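Local coordinates for protein 3-hydroxyisobutyrate dehydrogenase (Thermus thermophilus, PDB 2CVZ) that catalyses the NADP-dependent oxidation of 3-hydroxyisobutyrate to methylmalonate semialdehyde, a step of valine catabolism, at residues F60-T65 and V87-G92; A114-G119 and L128-G133. All blocks are in the same frame, centred on the assembly; numbering follows the deposited sequence.

Interaction 1 (F60-T65 and V87-G92); sequences FTCLPT and VDATSG. With NDP (NADPH dihydro-nicotinamide-adenine-dinucleotide phosphate), chain G.
Asp88 OD1 takes three hydrogen bonds, one from across the contact and two from its own segment. Thr61 OG1 reaches Asp88 OD1 over 2.8 Å from above the carboxylate plane, 47° out of it. Thr90 OG1 arrives on the syn side at 2.8 Å from Asp88 OD1, close to the plane, and Thr90 N closes an Asx turn onto the same oxygen from the opposite face of the carboxylate. The carboxylate is carried to both threonines by CG standing opposite the backbone N (chi1 -172°). Its other oxygen, OD2, is bonded to Tyr111, which with the OD1 bonds should fix the rotation of the group. Thr90 OG1 also faces the first segment, where it accepts Leu63 N at 2.9 Å with an N-H...O angle of 162°.

The two strand ends are parallel neighbours in the beta-alpha-beta unit 58-61, 66-76, 85-88 of a Rossmann-type domain. Thr61 N bonds to Val87 O, and Thr61 O accepts Ala89 N at 2.7 Å. Phe60 and Val87 run side by side in the same direction, ring atom CD2 lying 3.7 Å from Val87 CB. Past the strands, both loops meet the nicotinamide ribose of NADPH: Ser91 N donates to O3D over 3.1 Å, while the Leu63 and Pro64 carbonyl oxygens both lie within hydrogen-bonding range of that hydroxyl. Cys62 SG packs 3.6 Å from the ribose oxygen O4D.

Interaction 2 (A114-G119 and L128-G133); sequences APVSGG and LTVMLG. With NDP (NADPH dihydro-nicotinamide-adenine-dinucleotide phosphate), chain G.
Ser117 and Thr129 form a hydrogen-bonded antiparallel pair, each backbone N donating to the other's carbonyl O. Here strands 110-117 and 128-133 meet antiparallel within the mixed sheet that continues the Rossmann-type core. Thr129 N to Ser117 O is almost straight (179°) at 3.0 Å. A third, weak bond joins Met131 N to Pro115 O at 3.3 Å. The hydroxyls on this face look to the second subunit: Ser117 OG bonds to Ser204 N and Thr129 OG1 to Ala202 O of that chain.

Val116 and Val130, the non-hydrogen-bonded pair, lie side by side on the other face, CG1 of Val116 being 3.6 Å from CG2 of Val130. Met131, present as selenomethionine, places CG between its backbone N and carbonyl carbon (chi1 45°), against the proline ring: Pro115 CG to Met131 CG is a tight 3.5 Å. With a glycine in place of Pro115, the ring contact would be lost, which would probably leave the Met131 chain freer to turn and the backbone before Val116 less restrained. Val116 O accepts Lys165 NZ, and this same oxygen sits 3.3 Å from C5N of the NADPH nicotinamide.

How the interactions relate
Interaction 1 closes along the chain before interaction 2 opens, and their centres are about 10 Å apart in one sheet. Strands 85-88 and 110-117 are neighbours there, so segments 87-92 and 114-119 adjoin directly: Asp88 O and Ala114 N are 2.7 Å apart, a probable hydrogen bond, and Val87 CG1 packs on Ala114 CB at 3.6 Å. Pairing stays parallel across that junction and reverses only within interaction 2, between 110-117 and 128-133. Both touch the same NADPH, interaction 1 at its riboses and adenine and interaction 2 at the nicotinamide end. Interaction 2 alone meets the second subunit, bringing the cofactor-binding sheet to an interface of the assembly.

Interaction 1 (F60-T65 and V87-G92)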
ATOM      1  N   PHE C  60       3.806  38.164  12.784  1.00 20.83           N
ATOM      2  CA  PHE C  60       3.639  36.714  12.854  1.00 20.21           C
ATOM      3  C   PHE C  60       2.310  36.305  12.236  1.00 20.83           C
ATOM      4  O   PHE C  60       1.319  37.023  12.351  1.00 19.78           O
ATOM      5  CB  PHE C  60       3.612  36.210  14.299  1.00 19.06           C
ATOM      6  CG  PHE C  60       4.905  36.361  15.039  1.00 20.59           C
ATOM      7  CD1 PHE C  60       5.274  37.586  15.581  1.00 21.06           C
ATOM      8  CD2 PHE C  60       5.735  35.262  15.235  1.00 21.00           C
ATOM      9  CE1 PHE C  60       6.452  37.715  16.314  1.00 22.28           C
ATOM     10  CE2 PHE C  60       6.917  35.380  15.967  1.00 21.71           C
ATOM     11  CZ  PHE C  60       7.275  36.607  16.507  1.00 21.11           C
ATOM     12  N   THR C  61       2.289  35.139  11.599  1.00 20.82           N
ATOM     13  CA  THR C  61       1.062  34.619  11.021  1.00 20.73           C
ATOM     14  C   THR C  61       0.966  33.130  11.301  1.00 20.66           C
ATOM     15  O   THR C  61       1.968  32.422  11.304  1.00 20.75           O
ATOM     16  CB  THR C  61       0.990  34.826   9.485  1.00 22.24           C
ATOM     17  OG1 THR C  61       2.209  34.383   8.876  1.00 20.87           O
ATOM     18  CG2 THR C  61       0.743  36.287   9.150  1.00 22.50           C
ATOM     19  N   CYS C  62      -0.244  32.665  11.579  1.00 20.66           N
ATOM     20  CA  CYS C  62      -0.473  31.248  11.803  1.00 21.49           C
ATOM     21  C   CYS C  62      -1.857  30.992  11.244  1.00 20.97           C
ATOM     22  O   CYS C  62      -2.850  30.956  11.976  1.00 20.66           O
ATOM     23  CB  CYS C  62      -0.422  30.885  13.285  1.00 21.89           C
ATOM     24  SG  CYS C  62      -0.414  29.097  13.516  1.00 22.80           S
ATOM     25  N   LEU C  63      -1.899  30.837   9.925  1.00 20.80           N
ATOM     26  CA  LEU C  63      -3.135  30.625   9.187  1.00 21.48           C
ATOM     27  C   LEU C  63      -3.224  29.190   8.668  1.00 21.79           C
ATOM     28  O   LEU C  63      -2.268  28.422   8.775  1.00 21.98           O
ATOM     29  CB  LEU C  63      -3.185  31.631   8.033  1.00 21.77           C
ATOM     30  CG  LEU C  63      -3.031  33.085   8.508  1.00 22.75           C
ATOM     31  CD1 LEU C  63      -2.759  34.015   7.331  1.00 23.53           C
ATOM     32  CD2 LEU C  63      -4.289  33.500   9.252  1.00 23.87           C
ATOM     33  N   PRO C  64      -4.380  28.806   8.101  1.00 21.42           N
ATOM     34  CA  PRO C  64      -4.555  27.449   7.581  1.00 22.10           C
ATOM     35  C   PRO C  64      -3.509  27.031   6.551  1.00 22.84           C
ATOM     36  O   PRO C  64      -2.812  26.032   6.739  1.00 22.24           O
ATOM     37  CB  PRO C  64      -5.961  27.485   6.988  1.00 23.35           C
ATOM     38  CG  PRO C  64      -6.664  28.465   7.864  1.00 22.24           C
ATOM     39  CD  PRO C  64      -5.635  29.569   7.986  1.00 22.75           C
ATOM     40  N   THR C  65      -3.407  27.794   5.467  1.00 23.46           N
ATOM     41  CA  THR C  65      -2.458  27.477   4.402  1.00 23.45           C
ATOM     42  C   THR C  65      -1.774  28.717   3.844  1.00 22.59           C
ATOM     43  O   THR C  65      -2.163  29.846   4.138  1.00 21.84           O
ATOM     44  CB  THR C  65      -3.161  26.773   3.226  1.00 23.69           C
ATOM     45  OG1 THR C  65      -4.021  27.706   2.559  1.00 25.49           O
ATOM     46  CG2 THR C  65      -3.990  25.605   3.719  1.00 24.33           C
ATOM     47  N   VAL C  87       7.393  36.439  10.208  1.00 22.51           N
ATOM     48  CA  VAL C  87       7.604  35.094  10.731  1.00 21.43           C
ATOM     49  C   VAL C  87       6.318  34.311  10.504  1.00 21.66           C
ATOM     50  O   VAL C  87       5.308  34.546  11.167  1.00 20.18           O
ATOM     51  CB  VAL C  87       7.938  35.137  12.241  1.00 20.89           C
ATOM     52  CG1 VAL C  87       8.121  33.720  12.783  1.00 22.33           C
ATOM     53  CG2 VAL C  87       9.208  35.954  12.462  1.00 22.28           C
ATOM     54  N   ASP C  88       6.360  33.381   9.556  1.00 20.36           N
ATOM     55  CA  ASP C  88       5.187  32.593   9.209  1.00 20.11           C
ATOM     56  C   ASP C  88       5.147  31.216   9.872  1.00 19.63           C
ATOM     57  O   ASP C  88       5.871  30.302   9.473  1.00 19.63           O
ATOM     58  CB  ASP C  88       5.119  32.457   7.685  1.00 20.95           C
ATOM     59  CG  ASP C  88       3.834  31.825   7.211  1.00 20.20           C
ATOM     60  OD1 ASP C  88       2.840  31.863   7.966  1.00 20.22           O
ATOM     61  OD2 ASP C  88       3.815  31.305   6.073  1.00 21.40           O
ATOM     62  N   ALA C  89       4.287  31.080  10.882  1.00 18.87           N
ATOM     63  CA  ALA C  89       4.138  29.832  11.626  1.00 18.67           C
ATOM     64  C   ALA C  89       3.125  28.890  10.982  1.00 19.78           C
ATOM     65  O   ALA C  89       2.815  27.828  11.525  1.00 20.56           O
ATOM     66  CB  ALA C  89       3.735  30.130  13.075  1.00 17.32           C
ATOM     67  N   THR C  90       2.599  29.289   9.830  1.00 19.60           N
ATOM     68  CA  THR C  90       1.652  28.454   9.102  1.00 19.03           C
ATOM     69  C   THR C  90       2.423  27.231   8.615  1.00 19.17           C
ATOM     70  O   THR C  90       3.618  27.324   8.345  1.00 18.85           O
ATOM     71  CB  THR C  90       1.114  29.179   7.841  1.00 19.71           C
ATOM     72  OG1 THR C  90       0.450  30.390   8.218  1.00 18.72           O
ATOM     73  CG2 THR C  90       0.149  28.281   7.071  1.00 21.33           C
ATOM     74  N   SER C  91       1.761  26.080   8.532  1.00 18.24           N
ATOM     75  CA  SER C  91       2.419  24.901   7.982  1.00 18.92           C
ATOM     76  C   SER C  91       2.142  25.120   6.498  1.00 19.58           C
ATOM     77  O   SER C  91       1.106  24.699   5.976  1.00 18.95           O
ATOM     78  CB  SER C  91       1.753  23.617   8.478  1.00 18.65           C
ATOM     79  OG  SER C  91       2.037  23.403   9.851  1.00 18.12           O
ATOM     80  N   GLY C  92       3.065  25.810   5.833  1.00 20.22           N
ATOM     81  CA  GLY C  92       2.877  26.140   4.432  1.00 20.07           C
ATOM     82  C   GLY C  92       3.630  25.350   3.381  1.00 20.27           C
ATOM     83  O   GLY C  92       4.318  24.378   3.678  1.00 20.22           O
TER
HETATM   84  PA  NDP G1303      -7.531  27.060  13.243  1.00 22.75           P
HETATM   85  O1A NDP G1303      -7.815  26.921  14.646  1.00 21.81           O
HETATM   86  O2A NDP G1303      -8.413  26.496  12.160  1.00 23.93           O
HETATM   87  O5B NDP G1303      -7.324  28.665  12.994  1.00 22.87           O
HETATM   88  C5B NDP G1303      -7.069  29.152  11.671  1.00 23.18           C
HETATM   89  C4B NDP G1303      -6.934  30.655  11.870  1.00 24.39           C
HETATM   90  O4B NDP G1303      -6.722  31.210  10.544  1.00 24.01           O
HETATM   91  C3B NDP G1303      -8.092  31.376  12.480  1.00 24.49           C
HETATM   92  O3B NDP G1303      -7.594  32.454  13.314  1.00 24.41           O
HETATM   93  C2B NDP G1303      -8.838  31.937  11.332  1.00 24.72           C
HETATM   94  O2B NDP G1303      -9.733  33.028  11.566  1.00 25.08           O
HETATM   95  C1B NDP G1303      -7.720  32.204  10.373  1.00 24.08           C
HETATM   96  N9A NDP G1303      -8.180  32.244   8.958  1.00 24.46           N
HETATM   97  C8A NDP G1303      -8.751  31.206   8.184  1.00 25.81           C
HETATM   98  N7A NDP G1303      -9.026  31.625   6.964  1.00 25.49           N
HETATM   99  C5A NDP G1303      -8.645  32.937   6.910  1.00 26.48           C
HETATM  100  C6A NDP G1303      -8.674  33.932   5.906  1.00 27.60           C
HETATM  101  N6A NDP G1303      -9.157  33.650   4.695  1.00 28.13           N
HETATM  102  N1A NDP G1303      -8.204  35.173   6.184  1.00 28.35           N
HETATM  103  C2A NDP G1303      -7.715  35.454   7.414  1.00 28.39           C
HETATM  104  N3A NDP G1303      -7.643  34.588   8.431  1.00 26.33           N
HETATM  105  C4A NDP G1303      -8.129  33.331   8.113  1.00 25.66           C
HETATM  106  O3  NDP G1303      -6.073  26.562  12.924  1.00 22.62           O
HETATM  107  PN  NDP G1303      -4.842  25.958  13.743  1.00 20.78           P
HETATM  108  O1N NDP G1303      -5.304  24.702  14.340  1.00 21.88           O
HETATM  109  O2N NDP G1303      -4.400  27.102  14.608  1.00 20.81           O
HETATM  110  O5D NDP G1303      -3.768  25.796  12.573  1.00 20.45           O
HETATM  111  C5D NDP G1303      -3.186  26.949  11.880  1.00 20.64           C
HETATM  112  C4D NDP G1303      -1.863  26.459  11.215  1.00 21.04           C
HETATM  113  O4D NDP G1303      -1.078  25.836  12.229  1.00 19.95           O
HETATM  114  C3D NDP G1303      -2.112  25.367  10.170  1.00 19.99           C
HETATM  115  O3D NDP G1303      -1.222  25.570   9.063  1.00 18.80           O
HETATM  116  C2D NDP G1303      -1.884  24.077  10.912  1.00 20.76           C
HETATM  117  O2D NDP G1303      -1.637  23.032   9.987  1.00 20.96           O
HETATM  118  C1D NDP G1303      -0.648  24.545  11.789  1.00 20.21           C
HETATM  119  N1N NDP G1303      -0.398  23.720  13.011  1.00 20.05           N
HETATM  120  C2N NDP G1303      -1.517  23.300  13.782  1.00 20.60           C
HETATM  121  C3N NDP G1303      -1.222  22.513  14.969  1.00 20.96           C
HETATM  122  C7N NDP G1303      -2.313  22.046  15.830  1.00 21.74           C
HETATM  123  O7N NDP G1303      -2.181  21.122  16.660  1.00 20.74           O
HETATM  124  N7N NDP G1303      -3.526  22.626  15.762  1.00 18.82           N
HETATM  125  C4N NDP G1303       0.115  22.223  15.274  1.00 20.99           C
HETATM  126  C5N NDP G1303       1.170  22.639  14.514  1.00 21.52           C
HETATM  127  C6N NDP G1303       0.917  23.389  13.383  1.00 21.04           C
HETATM  128  P2B NDP G1303     -11.163  32.871  12.153  1.00 25.79           P
HETATM  129  O1X NDP G1303     -11.860  34.062  11.630  1.00 24.99           O
HETATM  130  O2X NDP G1303     -11.065  32.843  13.638  1.00 26.53           O
HETATM  131  O3X NDP G1303     -11.796  31.582  11.631  1.00 24.28           O

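Interaction 2 (A114-G119 and L128-G133)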
ATOM      1  N   ALA C 114       8.442  29.590   9.640  1.00 20.16           N
ATOM      2  CA  ALA C 114       8.686  29.130  10.993  1.00 18.86           C
ATOM      3  C   ALA C 114       7.564  28.248  11.526  1.00 19.58           C
ATOM      4  O   ALA C 114       6.980  28.534  12.574  1.00 19.13           O
ATOM      5  CB  ALA C 114       8.890  30.333  11.912  1.00 19.36           C
ATOM      6  N   PRO C 115       7.240  27.163  10.804  1.00 19.58           N
ATOM      7  CA  PRO C 115       6.174  26.267  11.265  1.00 18.36           C
ATOM      8  C   PRO C 115       6.557  25.671  12.619  1.00 18.75           C
ATOM      9  O   PRO C 115       7.735  25.649  12.986  1.00 18.11           O
ATOM     10  CB  PRO C 115       6.083  25.225  10.149  1.00 17.93           C
ATOM     11  CG  PRO C 115       7.471  25.206   9.580  1.00 18.66           C
ATOM     12  CD  PRO C 115       7.839  26.673   9.550  1.00 18.32           C
ATOM     13  N   VAL C 116       5.572  25.174  13.360  1.00 17.92           N
ATOM     14  CA  VAL C 116       5.857  24.643  14.685  1.00 18.38           C
ATOM     15  C   VAL C 116       5.269  23.269  14.973  1.00 17.92           C
ATOM     16  O   VAL C 116       4.449  22.754  14.219  1.00 17.65           O
ATOM     17  CB  VAL C 116       5.334  25.619  15.763  1.00 19.57           C
ATOM     18  CG1 VAL C 116       6.000  26.985  15.604  1.00 19.62           C
ATOM     19  CG2 VAL C 116       3.822  25.768  15.633  1.00 20.59           C
ATOM     20  N   SER C 117       5.708  22.680  16.079  1.00 17.93           N
ATOM     21  CA  SER C 117       5.204  21.387  16.509  1.00 19.23           C
ATOM     22  C   SER C 117       5.094  21.407  18.025  1.00 19.75           C
ATOM     23  O   SER C 117       5.921  22.017  18.703  1.00 19.37           O
ATOM     24  CB  SER C 117       6.133  20.259  16.070  1.00 19.43           C
ATOM     25  OG  SER C 117       5.541  19.004  16.369  1.00 21.82           O
ATOM     26  N   GLY C 118       4.067  20.743  18.548  1.00 20.18           N
ATOM     27  CA  GLY C 118       3.859  20.704  19.983  1.00 20.65           C
ATOM     28  C   GLY C 118       2.381  20.688  20.319  1.00 21.74           C
ATOM     29  O   GLY C 118       1.995  20.421  21.457  1.00 22.22           O
ATOM     30  N   GLY C 119       1.548  20.977  19.322  1.00 21.71           N
ATOM     31  CA  GLY C 119       0.110  20.982  19.537  1.00 21.07           C
ATOM     32  C   GLY C 119      -0.369  22.168  20.351  1.00 20.56           C
ATOM     33  O   GLY C 119       0.419  23.043  20.716  1.00 21.85           O
ATOM     34  N   LEU C 128       6.814  25.235  22.235  1.00 19.76           N
ATOM     35  CA  LEU C 128       6.791  24.775  20.853  1.00 19.56           C
ATOM     36  C   LEU C 128       8.178  24.636  20.240  1.00 19.67           C
ATOM     37  O   LEU C 128       9.115  25.353  20.604  1.00 19.72           O
ATOM     38  CB  LEU C 128       5.968  25.736  19.990  1.00 18.78           C
ATOM     39  CG  LEU C 128       4.469  25.820  20.271  1.00 20.14           C
ATOM     40  CD1 LEU C 128       3.869  26.938  19.431  1.00 19.17           C
ATOM     41  CD2 LEU C 128       3.801  24.485  19.957  1.00 20.21           C
ATOM     42  N   THR C 129       8.296  23.694  19.308  1.00 19.07           N
ATOM     43  CA  THR C 129       9.543  23.477  18.587  1.00 18.16           C
ATOM     44  C   THR C 129       9.356  24.234  17.278  1.00 19.15           C
ATOM     45  O   THR C 129       8.314  24.120  16.635  1.00 19.37           O
ATOM     46  CB  THR C 129       9.770  21.983  18.280  1.00 19.81           C
ATOM     47  OG1 THR C 129      10.033  21.280  19.500  1.00 19.15           O
ATOM     48  CG2 THR C 129      10.949  21.801  17.337  1.00 17.91           C
ATOM     49  N   VAL C 130      10.357  25.017  16.892  1.00 18.47           N
ATOM     50  CA  VAL C 130      10.267  25.797  15.668  1.00 20.02           C
ATOM     51  C   VAL C 130      11.364  25.423  14.682  1.00 21.77           C
ATOM     52  O   VAL C 130      12.523  25.287  15.059  1.00 23.78           O
ATOM     53  CB  VAL C 130      10.383  27.315  15.962  1.00 19.99           C
ATOM     54  CG1 VAL C 130      10.270  28.112  14.663  1.00 19.10           C
ATOM     55  CG2 VAL C 130       9.296  27.744  16.938  1.00 20.01           C
HETATM   56  N   MSE C 131      10.985  25.258  13.418  1.00 22.12           N
HETATM   57  CA  MSE C 131      11.937  24.934  12.361  1.00 22.73           C
HETATM   58  C   MSE C 131      11.969  26.131  11.417  1.00 24.06           C
HETATM   59  O   MSE C 131      11.027  26.360  10.655  1.00 24.31           O
HETATM   60  CB  MSE C 131      11.512  23.651  11.629  1.00 24.61           C
HETATM   61  CG  MSE C 131      10.033  23.566  11.275  1.00 24.51           C
HETATM   62 SE   MSE C 131       9.234  21.850  11.746  1.00 29.54          SE
HETATM   63  CE  MSE C 131       8.851  22.218  13.604  1.00 24.64           C
ATOM     64  N   LEU C 132      13.052  26.903  11.490  1.00 23.64           N
ATOM     65  CA  LEU C 132      13.207  28.107  10.675  1.00 24.81           C
ATOM     66  C   LEU C 132      13.851  27.901   9.319  1.00 24.38           C
ATOM     67  O   LEU C 132      14.797  27.130   9.172  1.00 23.47           O
ATOM     68  CB  LEU C 132      14.032  29.167  11.418  1.00 26.08           C
ATOM     69  CG  LEU C 132      13.502  29.872  12.666  1.00 27.79           C
ATOM     70  CD1 LEU C 132      12.228  30.636  12.336  1.00 27.06           C
ATOM     71  CD2 LEU C 132      13.257  28.851  13.751  1.00 29.69           C
ATOM     72  N   GLY C 133      13.326  28.627   8.338  1.00 25.10           N
ATOM     73  CA  GLY C 133      13.852  28.585   6.989  1.00 25.07           C
ATOM     74  C   GLY C 133      14.079  30.023   6.559  1.00 26.16           C
ATOM     75  O   GLY C 133      13.154  30.838   6.599  1.00 25.70           O
TER
HETATM   76  PA  NDP G1303      -7.531  27.060  13.243  1.00 22.75           P
HETATM   77  O1A NDP G1303      -7.815  26.921  14.646  1.00 21.81           O
HETATM   78  O2A NDP G1303      -8.413  26.496  12.160  1.00 23.93           O
HETATM   79  O5B NDP G1303      -7.324  28.665  12.994  1.00 22.87           O
HETATM   80  C5B NDP G1303      -7.069  29.152  11.671  1.00 23.18           C
HETATM   81  C4B NDP G1303      -6.934  30.655  11.870  1.00 24.39           C
HETATM   82  O4B NDP G1303      -6.722  31.210  10.544  1.00 24.01           O
HETATM   83  C3B NDP G1303      -8.092  31.376  12.480  1.00 24.49           C
HETATM   84  O3B NDP G1303      -7.594  32.454  13.314  1.00 24.41           O
HETATM   85  C2B NDP G1303      -8.838  31.937  11.332  1.00 24.72           C
HETATM   86  O2B NDP G1303      -9.733  33.028  11.566  1.00 25.08           O
HETATM   87  C1B NDP G1303      -7.720  32.204  10.373  1.00 24.08           C
HETATM   88  N9A NDP G1303      -8.180  32.244   8.958  1.00 24.46           N
HETATM   89  C8A NDP G1303      -8.751  31.206   8.184  1.00 25.81           C
HETATM   90  N7A NDP G1303      -9.026  31.625   6.964  1.00 25.49           N
HETATM   91  C5A NDP G1303      -8.645  32.937   6.910  1.00 26.48           C
HETATM   92  C6A NDP G1303      -8.674  33.932   5.906  1.00 27.60           C
HETATM   93  N6A NDP G1303      -9.157  33.650   4.695  1.00 28.13           N
HETATM   94  N1A NDP G1303      -8.204  35.173   6.184  1.00 28.35           N
HETATM   95  C2A NDP G1303      -7.715  35.454   7.414  1.00 28.39           C
HETATM   96  N3A NDP G1303      -7.643  34.588   8.431  1.00 26.33           N
HETATM   97  C4A NDP G1303      -8.129  33.331   8.113  1.00 25.66           C
HETATM   98  O3  NDP G1303      -6.073  26.562  12.924  1.00 22.62           O
HETATM   99  PN  NDP G1303      -4.842  25.958  13.743  1.00 20.78           P
HETATM  100  O1N NDP G1303      -5.304  24.702  14.340  1.00 21.88           O
HETATM  101  O2N NDP G1303      -4.400  27.102  14.608  1.00 20.81           O
HETATM  102  O5D NDP G1303      -3.768  25.796  12.573  1.00 20.45           O
HETATM  103  C5D NDP G1303      -3.186  26.949  11.880  1.00 20.64           C
HETATM  104  C4D NDP G1303      -1.863  26.459  11.215  1.00 21.04           C
HETATM  105  O4D NDP G1303      -1.078  25.836  12.229  1.00 19.95           O
HETATM  106  C3D NDP G1303      -2.112  25.367  10.170  1.00 19.99           C
HETATM  107  O3D NDP G1303      -1.222  25.570   9.063  1.00 18.80           O
HETATM  108  C2D NDP G1303      -1.884  24.077  10.912  1.00 20.76           C
HETATM  109  O2D NDP G1303      -1.637  23.032   9.987  1.00 20.96           O
HETATM  110  C1D NDP G1303      -0.648  24.545  11.789  1.00 20.21           C
HETATM  111  N1N NDP G1303      -0.398  23.720  13.011  1.00 20.05           N
HETATM  112  C2N NDP G1303      -1.517  23.300  13.782  1.00 20.60           C
HETATM  113  C3N NDP G1303      -1.222  22.513  14.969  1.00 20.96           C
HETATM  114  C7N NDP G1303      -2.313  22.046  15.830  1.00 21.74           C
HETATM  115  O7N NDP G1303      -2.181  21.122  16.660  1.00 20.74           O
HETATM  116  N7N NDP G1303      -3.526  22.626  15.762  1.00 18.82           N
HETATM  117  C4N NDP G1303       0.115  22.223  15.274  1.00 20.99           C
HETATM  118  C5N NDP G1303       1.170  22.639  14.514  1.00 21.52           C
HETATM  119  C6N NDP G1303       0.917  23.389  13.383  1.00 21.04           C
HETATM  120  P2B NDP G1303     -11.163  32.871  12.153  1.00 25.79           P
HETATM  121  O1X NDP G1303     -11.860  34.062  11.630  1.00 24.99           O
HETATM  122  O2X NDP G1303     -11.065  32.843  13.638  1.00 26.53           O
HETATM  123  O3X NDP G1303     -11.796  31.582  11.631  1.00 24.28           O